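Local coordinates for dachshund (Homo sapiens, PDB 1L8R), which acts as a transcription factor that regulates organogenesis, with a DACHbox-N domain containing a DNA-binding motif similar to that of forkhead/winged-helix domains, at residues 30-33 / 34-38; 45-48 / 49-53; 65-68 / 69-73; 89-92 / 93-96. All coordinates share one frame; numbering follows the deposited sequence.

Interaction 1 of 4, residues 30-33 / 34-38; sequences LPQA and FDLFL
F34 closes one turn on L30: its N donates to L30 O at 2.8 Å. The next two bonds follow in step, D35 N to P31 O at 2.9 Å and L36 N to Q32 O at 3.1 Å. A33 O then takes F37 N at 3.0 Å and, weakly, L36 N as well, a forked acceptor in the last turn of helix 30-37; L38 is the first residue to leave helical angles. Side chains of the later turn rest mainly against these same oxygens. D35 has its CG beside the backbone N (chi1 -60°), which turns the carboxylate back toward P31 and leaves OD2 3.1 Å from P31 O. The F34 ring meets P31 O at its edge, near the ring plane, while F37 CD2 lies 3.5 Å from A33 O. Further out, this short alpha-helix of the DACHbox-N domain packs against helices 45-54 and 88-99 and strand 15-22: A33 packs on F91, F34 on L45 and V48, and L36 on V17; Q32 OE1 is hydrogen-bonded to A18 N of the strand. As D35 OD2 and P31 O are both acceptors, the pair makes no hydrogen bond and is probably unfavourable, which implies that the turn rests on its backbone bonds.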
loop_
_atom_site.group_PDB
_atom_site.type_symbol
_atom_site.label_atom_id
_atom_site.label_comp_id
_atom_site.label_asym_id
_atom_site.label_seq_id
_atom_site.Cartn_x
_atom_site.Cartn_y
_atom_site.Cartn_z
ATOM N N LEU A 30 0.555 0.416 0.712
ATOM C CA LEU A 30 -0.735 1.067 0.936
ATOM C C LEU A 30 -0.671 2.479 1.524
ATOM O O LEU A 30 -1.286 3.404 0.982
ATOM C CB LEU A 30 -1.628 0.183 1.809
ATOM C CG LEU A 30 -3.009 0.753 2.165
ATOM C CD1 LEU A 30 -3.764 1.118 0.894
ATOM C CD2 LEU A 30 -3.783 -0.274 2.982
ATOM N N PRO A 31 0.062 2.672 2.634
ATOM C CA PRO A 31 0.141 4.019 3.216
ATOM C C PRO A 31 0.694 5.045 2.237
ATOM O O PRO A 31 0.255 6.201 2.221
ATOM C CB PRO A 31 1.055 3.826 4.423
ATOM C CG PRO A 31 0.784 2.420 4.826
ATOM C CD PRO A 31 0.747 1.693 3.501
ATOM N N GLN A 32 1.658 4.627 1.422
ATOM C CA GLN A 32 2.259 5.524 0.442
ATOM C C GLN A 32 1.235 5.911 -0.617
ATOM O O GLN A 32 1.105 7.091 -0.951
ATOM C CB GLN A 32 3.473 4.867 -0.221
ATOM C CG GLN A 32 4.148 5.727 -1.284
ATOM C CD GLN A 32 5.415 5.086 -1.820
ATOM O OE1 GLN A 32 5.462 3.876 -2.033
ATOM N NE2 GLN A 32 6.440 5.898 -2.056
ATOM N N ALA A 33 0.509 4.925 -1.140
ATOM C CA ALA A 33 -0.513 5.186 -2.155
ATOM C C ALA A 33 -1.595 6.078 -1.557
ATOM O O ALA A 33 -2.133 6.958 -2.229
ATOM C CB ALA A 33 -1.118 3.871 -2.655
ATOM N N PHE A 34 -1.915 5.837 -0.290
ATOM C CA PHE A 34 -2.912 6.629 0.416
ATOM C C PHE A 34 -2.481 8.098 0.454
ATOM O O PHE A 34 -3.247 8.983 0.067
ATOM C CB PHE A 34 -3.080 6.106 1.845
ATOM C CG PHE A 34 -3.874 7.019 2.740
ATOM C CD1 PHE A 34 -5.254 7.109 2.618
ATOM C CD2 PHE A 34 -3.234 7.800 3.695
ATOM C CE1 PHE A 34 -5.990 7.966 3.438
ATOM C CE2 PHE A 34 -3.958 8.659 4.516
ATOM C CZ PHE A 34 -5.338 8.742 4.387
ATOM N N ASP A 35 -1.252 8.355 0.901
ATOM C CA ASP A 35 -0.751 9.728 0.996
ATOM C C ASP A 35 -0.737 10.439 -0.347
ATOM O O ASP A 35 -0.920 11.656 -0.414
ATOM C CB ASP A 35 0.673 9.770 1.561
ATOM C CG ASP A 35 0.775 9.169 2.940
ATOM O OD1 ASP A 35 -0.201 9.267 3.717
ATOM O OD2 ASP A 35 1.847 8.613 3.250
ATOM N N LEU A 36 -0.510 9.682 -1.413
ATOM C CA LEU A 36 -0.445 10.257 -2.750
ATOM C C LEU A 36 -1.785 10.535 -3.410
ATOM O O LEU A 36 -1.926 11.527 -4.133
ATOM C CB LEU A 36 0.362 9.344 -3.678
ATOM C CG LEU A 36 1.875 9.238 -3.480
ATOM C CD1 LEU A 36 2.417 8.102 -4.337
ATOM C CD2 LEU A 36 2.540 10.561 -3.850
ATOM N N PHE A 37 -2.775 9.684 -3.158
ATOM C CA PHE A 37 -4.061 9.847 -3.824
ATOM C C PHE A 37 -5.339 9.992 -3.003
ATOM O O PHE A 37 -6.369 10.396 -3.544
ATOM C CB PHE A 37 -4.235 8.695 -4.814
ATOM C CG PHE A 37 -3.089 8.545 -5.768
ATOM C CD1 PHE A 37 -2.845 9.512 -6.739
ATOM C CD2 PHE A 37 -2.236 7.450 -5.683
ATOM C CE1 PHE A 37 -1.764 9.390 -7.613
ATOM C CE2 PHE A 37 -1.152 7.319 -6.550
ATOM C CZ PHE A 37 -0.917 8.292 -7.519
ATOM N N LEU A 38 -5.297 9.668 -1.716
ATOM C CA LEU A 38 -6.498 9.758 -0.891
ATOM C C LEU A 38 -6.310 10.593 0.369
ATOM O O LEU A 38 -7.166 10.594 1.248
ATOM C CB LEU A 38 -6.965 8.353 -0.504
ATOM C CG LEU A 38 -7.375 7.404 -1.638
ATOM C CD1 LEU A 38 -7.585 6.004 -1.079
ATOM C CD2 LEU A 38 -8.644 7.912 -2.311
#

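Interaction 2 of 4, residues 45-48 / 49-53; sequences LHTV and YTKLK
H46 O is gripped twice by T50: the backbone N reaches it at 3.1 Å and the hydroxyl OG1 donates to it at 3.0 Å. The two donors arrive from opposite faces of the carbonyl plane, and T50 chi1 of -58° sets OG1 beside the backbone N, where it can turn back one helical turn. Shorter and straighter are K51 N to T47 O and L52 N to V48 O, the latter at 2.8 Å with an N-H...O angle of 166°. These bonds build helix 45-54 of the DACHbox-N domain, whose DNA-binding motif resembles a forkhead/winged helix. Toward helix 30-37, L52 meets L30. V48 and L52 lie side by side, with V48 CG1 4.0 Å from L52 CD2. At the first turn the Y49 ring has L45 O over one face, 3.5 Å above its plane but displaced toward the rim, and L45 CD2 comes to 3.8 Å from the phenol OH; K84 adds a cation-pi contact to the same ring. T47 and K51 run alongside each other, T47 CG2 touching K51 CE at 3.7 Å before a bend at chi4 (-60°) turns NZ aside.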
loop_
_atom_site.group_PDB
_atom_site.type_symbol
_atom_site.label_atom_id
_atom_site.label_comp_id
_atom_site.label_asym_id
_atom_site.label_seq_id
_atom_site.Cartn_x
_atom_site.Cartn_y
_atom_site.Cartn_z
ATOM N N LEU A 45 -6.432 6.644 7.392
ATOM C CA LEU A 45 -6.101 5.292 6.961
ATOM C C LEU A 45 -7.022 4.335 7.702
ATOM O O LEU A 45 -7.225 3.196 7.283
ATOM C CB LEU A 45 -4.640 4.971 7.291
ATOM C CG LEU A 45 -4.017 3.754 6.602
ATOM C CD1 LEU A 45 -4.005 3.972 5.094
ATOM C CD2 LEU A 45 -2.601 3.550 7.112
ATOM N N HIS A 46 -7.576 4.809 8.814
ATOM C CA HIS A 46 -8.489 4.009 9.620
ATOM C C HIS A 46 -9.740 3.725 8.790
ATOM O O HIS A 46 -10.285 2.620 8.822
ATOM C CB HIS A 46 -8.853 4.771 10.901
ATOM C CG HIS A 46 -9.670 3.975 11.873
ATOM N ND1 HIS A 46 -11.026 3.788 11.732
ATOM C CD2 HIS A 46 -9.315 3.312 13.003
ATOM C CE1 HIS A 46 -11.476 3.046 12.729
ATOM N NE2 HIS A 46 -10.456 2.745 13.514
ATOM N N THR A 47 -10.177 4.730 8.037
ATOM C CA THR A 47 -11.352 4.598 7.186
ATOM C C THR A 47 -11.024 3.648 6.042
ATOM O O THR A 47 -11.870 2.861 5.618
ATOM C CB THR A 47 -11.775 5.959 6.603
ATOM O OG1 THR A 47 -11.990 6.887 7.676
ATOM C CG2 THR A 47 -13.065 5.823 5.797
ATOM N N VAL A 48 -9.790 3.727 5.544
ATOM C CA VAL A 48 -9.352 2.849 4.464
ATOM C C VAL A 48 -9.525 1.401 4.908
ATOM O O VAL A 48 -10.119 0.594 4.196
ATOM C CB VAL A 48 -7.863 3.082 4.097
ATOM C CG1 VAL A 48 -7.376 1.979 3.167
ATOM C CG2 VAL A 48 -7.694 4.437 3.423
ATOM N N TYR A 49 -9.009 1.076 6.090
ATOM C CA TYR A 49 -9.125 -0.283 6.613
ATOM C C TYR A 49 -10.593 -0.696 6.724
ATOM O O TYR A 49 -10.949 -1.839 6.438
ATOM C CB TYR A 49 -8.446 -0.389 7.983
ATOM C CG TYR A 49 -6.929 -0.308 7.950
ATOM C CD1 TYR A 49 -6.197 -0.200 9.133
ATOM C CD2 TYR A 49 -6.225 -0.363 6.744
ATOM C CE1 TYR A 49 -4.801 -0.151 9.120
ATOM C CE2 TYR A 49 -4.830 -0.313 6.719
ATOM C CZ TYR A 49 -4.126 -0.208 7.912
ATOM O OH TYR A 49 -2.749 -0.172 7.904
ATOM N N THR A 50 -11.446 0.235 7.141
ATOM C CA THR A 50 -12.872 -0.052 7.264
ATOM C C THR A 50 -13.459 -0.395 5.892
ATOM O O THR A 50 -14.179 -1.385 5.737
ATOM C CB THR A 50 -13.639 1.156 7.837
ATOM O OG1 THR A 50 -13.087 1.513 9.112
ATOM C CG2 THR A 50 -15.114 0.818 8.002
ATOM N N LYS A 51 -13.147 0.424 4.896
ATOM C CA LYS A 51 -13.653 0.191 3.550
ATOM C C LYS A 51 -13.092 -1.100 2.963
ATOM O O LYS A 51 -13.816 -1.877 2.340
ATOM C CB LYS A 51 -13.298 1.370 2.643
ATOM C CG LYS A 51 -13.966 2.673 3.045
ATOM C CD LYS A 51 -13.607 3.786 2.076
ATOM C CE LYS A 51 -14.326 5.075 2.432
ATOM N NZ LYS A 51 -15.805 4.903 2.401
ATOM N N LEU A 52 -11.798 -1.327 3.165
ATOM C CA LEU A 52 -11.145 -2.531 2.661
ATOM C C LEU A 52 -11.852 -3.777 3.201
ATOM O O LEU A 52 -12.063 -4.744 2.473
ATOM C CB LEU A 52 -9.673 -2.522 3.079
ATOM C CG LEU A 52 -8.565 -2.593 2.021
ATOM C CD1 LEU A 52 -8.959 -1.878 0.728
ATOM C CD2 LEU A 52 -7.309 -1.981 2.606
ATOM N N LYS A 53 -12.225 -3.755 4.477
ATOM C CA LYS A 53 -12.922 -4.894 5.061
ATOM C C LYS A 53 -14.214 -5.150 4.293
ATOM O O LYS A 53 -14.459 -6.258 3.814
ATOM C CB LYS A 53 -13.245 -4.637 6.535
ATOM C CG LYS A 53 -12.024 -4.533 7.436
ATOM C CD LYS A 53 -12.419 -4.567 8.906
ATOM C CE LYS A 53 -13.081 -5.890 9.265
ATOM N NZ LYS A 53 -13.465 -5.959 10.701
#

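Interaction 3 of 4, residues 65-68 / 69-73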
loop_
_atom_site.group_PDB
_atom_site.type_symbol
_atom_site.label_atom_id
_atom_site.label_comp_id
_atom_site.label_asym_id
_atom_site.label_seq_id
_atom_site.Cartn_x
_atom_site.Cartn_y
_atom_site.Cartn_z
ATOM N N GLU A 65 11.695 -6.907 7.536
ATOM C CA GLU A 65 12.624 -6.444 6.517
ATOM C C GLU A 65 11.978 -5.449 5.558
ATOM O O GLU A 65 12.588 -4.433 5.220
ATOM C CB GLU A 65 13.178 -7.626 5.722
ATOM C CG GLU A 65 14.324 -7.246 4.814
ATOM C CD GLU A 65 14.828 -8.409 3.988
ATOM O OE1 GLU A 65 14.775 -9.553 4.482
ATOM O OE2 GLU A 65 15.292 -8.172 2.853
ATOM N N GLN A 66 10.750 -5.742 5.140
ATOM C CA GLN A 66 10.020 -4.876 4.209
ATOM C C GLN A 66 9.709 -3.533 4.861
ATOM O O GLN A 66 9.808 -2.482 4.222
ATOM C CB GLN A 66 8.728 -5.557 3.755
ATOM C CG GLN A 66 8.974 -6.787 2.860
ATOM C CD GLN A 66 7.738 -7.631 2.675
ATOM O OE1 GLN A 66 6.823 -7.614 3.509
ATOM N NE2 GLN A 66 7.704 -8.404 1.593
ATOM N N VAL A 67 9.322 -3.561 6.130
ATOM C CA VAL A 67 9.021 -2.310 6.828
ATOM C C VAL A 67 10.258 -1.410 6.859
ATOM O O VAL A 67 10.176 -0.207 6.569
ATOM C CB VAL A 67 8.543 -2.577 8.274
ATOM C CG1 VAL A 67 8.517 -1.259 9.067
ATOM C CG2 VAL A 67 7.158 -3.206 8.253
ATOM N N ARG A 68 11.410 -1.987 7.184
ATOM C CA ARG A 68 12.647 -1.220 7.247
ATOM C C ARG A 68 13.027 -0.628 5.887
ATOM O O ARG A 68 13.483 0.512 5.805
ATOM C CB ARG A 68 13.782 -2.096 7.783
ATOM C CG ARG A 68 13.559 -2.557 9.215
ATOM C CD ARG A 68 14.734 -3.373 9.714
ATOM N NE ARG A 68 15.964 -2.590 9.698
ATOM C CZ ARG A 68 17.161 -3.068 10.023
ATOM N NH1 ARG A 68 17.292 -4.337 10.394
ATOM N NH2 ARG A 68 18.227 -2.277 9.971
ATOM N N ILE A 69 12.838 -1.399 4.821
ATOM C CA ILE A 69 13.160 -0.897 3.486
ATOM C C ILE A 69 12.231 0.268 3.132
ATOM O O ILE A 69 12.680 1.301 2.631
ATOM C CB ILE A 69 13.027 -2.015 2.421
ATOM C CG1 ILE A 69 14.171 -3.018 2.585
ATOM C CG2 ILE A 69 13.048 -1.411 1.009
ATOM C CD1 ILE A 69 13.955 -4.316 1.850
ATOM N N LEU A 70 10.942 0.116 3.409
ATOM C CA LEU A 70 9.982 1.169 3.093
ATOM C C LEU A 70 10.296 2.436 3.876
ATOM O O LEU A 70 10.143 3.541 3.359
ATOM C CB LEU A 70 8.560 0.689 3.382
ATOM C CG LEU A 70 8.133 -0.482 2.488
ATOM C CD1 LEU A 70 6.843 -1.089 2.976
ATOM C CD2 LEU A 70 7.975 0.028 1.056
ATOM N N ARG A 71 10.739 2.287 5.120
ATOM C CA ARG A 71 11.095 3.470 5.902
ATOM C C ARG A 71 12.331 4.142 5.293
ATOM O O ARG A 71 12.409 5.373 5.206
ATOM C CB ARG A 71 11.383 3.096 7.359
ATOM C CG ARG A 71 10.151 2.721 8.149
ATOM C CD ARG A 71 10.387 2.941 9.636
ATOM N NE ARG A 71 11.563 2.231 10.125
ATOM C CZ ARG A 71 11.518 1.198 10.960
ATOM N NH1 ARG A 71 10.350 0.750 11.400
ATOM N NH2 ARG A 71 12.642 0.619 11.361
ATOM N N GLY A 72 13.286 3.323 4.861
ATOM C CA GLY A 72 14.508 3.840 4.267
ATOM C C GLY A 72 14.274 4.557 2.952
ATOM O O GLY A 72 14.990 5.502 2.622
ATOM N N LEU A 73 13.267 4.104 2.208
ATOM C CA LEU A 73 12.909 4.677 0.911
ATOM C C LEU A 73 12.033 5.903 1.057
ATOM O O LEU A 73 11.782 6.608 0.079
ATOM C CB LEU A 73 12.141 3.650 0.070
ATOM C CG LEU A 73 12.878 2.437 -0.488
ATOM C CD1 LEU A 73 11.873 1.445 -1.035
ATOM C CD2 LEU A 73 13.840 2.880 -1.582
#
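The backbone from E65 to G72 is regular alpha-helix, since I69, L70, R71 and G72 each donate N-H to the carbonyl four residues back with N-H...O angles of at least 154°. The bond from L70 N to Q66 O measures 2.9 Å. That from I69 N to E65 O is 3.1 Å. This is helix 64-73, a helix of the DACHbox-N domain, a fold containing a DNA-binding motif like that of forkhead/winged-helix proteins; one of its sides lies on strand 15-22, where L70 touches A18 and F20. L70 also presses on the turn before it, its CG only 3.1 Å from Q66 O. R71 bends back toward the preceding turn, meeting V67 and R68 obliquely: a kink at chi3 (-55°) brings NH1 to 3.6 Å from V67 CG1 and NH2 to 3.9 Å from R68 CG. Its NH1 is hydrogen-bonded to V80 O, which probably helps to hold the bend. The guanidinium planes of R68 and R71 are 26° apart, and the like charges keep their distance, R68 NE to R71 NH2 being 4.9 Å. The Q66 amide leaves in a different direction, with NE2 bonded to N4 O. The E65 and I69 side chains run side by side, and I69 CD1 ends 3.6 Å from E65 O.

Interaction 4 of 4, residues 89-92 / 93-96; sequences KDFE and TLYN
The F91 ring meets both L94 and Y95 of the following turn: its CD1 is 4.1 Å from L94 CD2, and its CE2 is 4.3 Å from Y95 CB. F91 has CG opposite its backbone N (chi1 -179°), which leans the outward-pointing ring toward the next turn and into reach of these two. The Y95 ring receives N96 OD1 at its edge, in the ring plane, and has a cation-pi contact with R13. The E92 carboxylate, inclined 66° to that ring, bends at chi2 (-53°) to bring OE1 near Y95 CB, obliquely to the ring; OE1 also has a salt bridge to R13 NH1, giving R13 a role with both residues. Two waters extend the network. One accepts from K89 NZ at 2.7 Å, donates to D90 OD1 at 2.6 Å and also bonds to T93 OG1, tying K89 and D90 to T93 one turn on. The other donates to E92 OE1 at 2.6 Å and to N96 OD1 at 2.7 Å, bridging the two acceptors, which could not bond directly. Beneath, the backbone is tightly bonded: Y95 N reaches F91 O at 2.6 Å, and N96 N reaches E92 O at 2.7 Å. Helix 88-99 packs against several elements: F91 and Y95 on F37 of helix 30-37, L94 on V48 and L52 of helix 45-54, and F91 and E92 on L12 of strand 8-12.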
loop_
_atom_site.group_PDB
_atom_site.type_symbol
_atom_site.label_atom_id
_atom_site.label_comp_id
_atom_site.label_asym_id
_atom_site.label_seq_id
_atom_site.Cartn_x
_atom_site.Cartn_y
_atom_site.Cartn_z
ATOM N N LYS A 89 -4.698 -3.378 -8.483
ATOM C CA LYS A 89 -6.103 -3.546 -8.847
ATOM C C LYS A 89 -6.977 -3.320 -7.614
ATOM O O LYS A 89 -8.032 -2.690 -7.695
ATOM C CB LYS A 89 -6.365 -4.949 -9.398
ATOM C CG LYS A 89 -7.731 -5.089 -10.061
ATOM C CD LYS A 89 -8.014 -6.520 -10.507
ATOM C CE LYS A 89 -8.571 -7.361 -9.368
ATOM N NZ LYS A 89 -9.927 -6.885 -8.965
ATOM N N ASP A 90 -6.539 -3.847 -6.473
ATOM C CA ASP A 90 -7.288 -3.678 -5.237
ATOM C C ASP A 90 -7.233 -2.230 -4.771
ATOM O O ASP A 90 -8.187 -1.721 -4.167
ATOM C CB ASP A 90 -6.757 -4.615 -4.144
ATOM C CG ASP A 90 -7.271 -6.043 -4.296
ATOM O OD1 ASP A 90 -8.241 -6.253 -5.055
ATOM O OD2 ASP A 90 -6.719 -6.955 -3.649
ATOM N N PHE A 91 -6.127 -1.548 -5.046
ATOM C CA PHE A 91 -6.051 -0.161 -4.635
ATOM C C PHE A 91 -7.053 0.635 -5.465
ATOM O O PHE A 91 -7.734 1.509 -4.947
ATOM C CB PHE A 91 -4.664 0.432 -4.854
ATOM C CG PHE A 91 -4.565 1.860 -4.413
ATOM C CD1 PHE A 91 -4.518 2.180 -3.061
ATOM C CD2 PHE A 91 -4.597 2.893 -5.343
ATOM C CE1 PHE A 91 -4.514 3.505 -2.634
ATOM C CE2 PHE A 91 -4.593 4.219 -4.929
ATOM C CZ PHE A 91 -4.550 4.529 -3.573
ATOM N N GLU A 92 -7.140 0.327 -6.757
ATOM C CA GLU A 92 -8.072 1.050 -7.616
ATOM C C GLU A 92 -9.505 0.803 -7.155
ATOM O O GLU A 92 -10.329 1.713 -7.163
ATOM C CB GLU A 92 -7.900 0.640 -9.085
ATOM C CG GLU A 92 -6.519 0.944 -9.677
ATOM C CD GLU A 92 -6.070 2.398 -9.505
ATOM O OE1 GLU A 92 -6.890 3.257 -9.120
ATOM O OE2 GLU A 92 -4.881 2.684 -9.767
ATOM N N THR A 93 -9.799 -0.427 -6.744
ATOM C CA THR A 93 -11.127 -0.760 -6.246
ATOM C C THR A 93 -11.374 0.105 -5.011
ATOM O O THR A 93 -12.453 0.670 -4.837
ATOM C CB THR A 93 -11.228 -2.248 -5.851
ATOM O OG1 THR A 93 -11.047 -3.067 -7.015
ATOM C CG2 THR A 93 -12.588 -2.553 -5.237
ATOM N N LEU A 94 -10.364 0.199 -4.151
ATOM C CA LEU A 94 -10.467 1.019 -2.951
ATOM C C LEU A 94 -10.643 2.481 -3.352
ATOM O O LEU A 94 -11.507 3.182 -2.831
ATOM C CB LEU A 94 -9.205 0.875 -2.097
ATOM C CG LEU A 94 -9.051 1.920 -0.992
ATOM C CD1 LEU A 94 -10.132 1.698 0.067
ATOM C CD2 LEU A 94 -7.665 1.826 -0.384
ATOM N N TYR A 95 -9.820 2.933 -4.290
ATOM C CA TYR A 95 -9.884 4.308 -4.747
ATOM C C TYR A 95 -11.262 4.636 -5.313
ATOM O O TYR A 95 -11.838 5.676 -4.996
ATOM C CB TYR A 95 -8.791 4.568 -5.792
ATOM C CG TYR A 95 -8.753 6.000 -6.271
ATOM C CD1 TYR A 95 -9.585 6.430 -7.304
ATOM C CD2 TYR A 95 -7.920 6.940 -5.662
ATOM C CE1 TYR A 95 -9.588 7.758 -7.715
ATOM C CE2 TYR A 95 -7.914 8.270 -6.067
ATOM C CZ TYR A 95 -8.755 8.671 -7.095
ATOM O OH TYR A 95 -8.764 9.986 -7.498
ATOM N N ASN A 96 -11.798 3.747 -6.143
ATOM C CA ASN A 96 -13.113 3.977 -6.727
ATOM C C ASN A 96 -14.176 4.068 -5.637
ATOM O O ASN A 96 -15.075 4.902 -5.701
ATOM C CB ASN A 96 -13.460 2.858 -7.714
ATOM C CG ASN A 96 -12.479 2.781 -8.872
ATOM O OD1 ASN A 96 -11.808 3.765 -9.199
ATOM N ND2 ASN A 96 -12.403 1.617 -9.510
HETATM O O HOH W 1 -10.168 -5.479 -6.618
HETATM O O HOH W 2 -9.266 3.772 -10.149
#

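Each contact lies along one helix, interaction 1 running to its end, and the four follow in series along the chain. Interactions 1, 2 and 4 cluster, with centres 11 to 13 Å apart: helix 30-37 meets helix 45-54 through F34 CD1 to V48 CG2 (3.7 Å), and helix 88-99 joins both, through A33 CB to F91 CE1 (3.4 Å) and V48 CG1 to L94 CD2 (3.6 Å). Interaction 3 stands apart, its centre 22 and 23 Å from those of interactions 2 and 4; helix 64-73 packs on strand 15-22, which helix 30-37 also touches. The three-helix core and the sheet together probably build the compact DACHbox-N domain with its winged-helix-like DNA-binding motif.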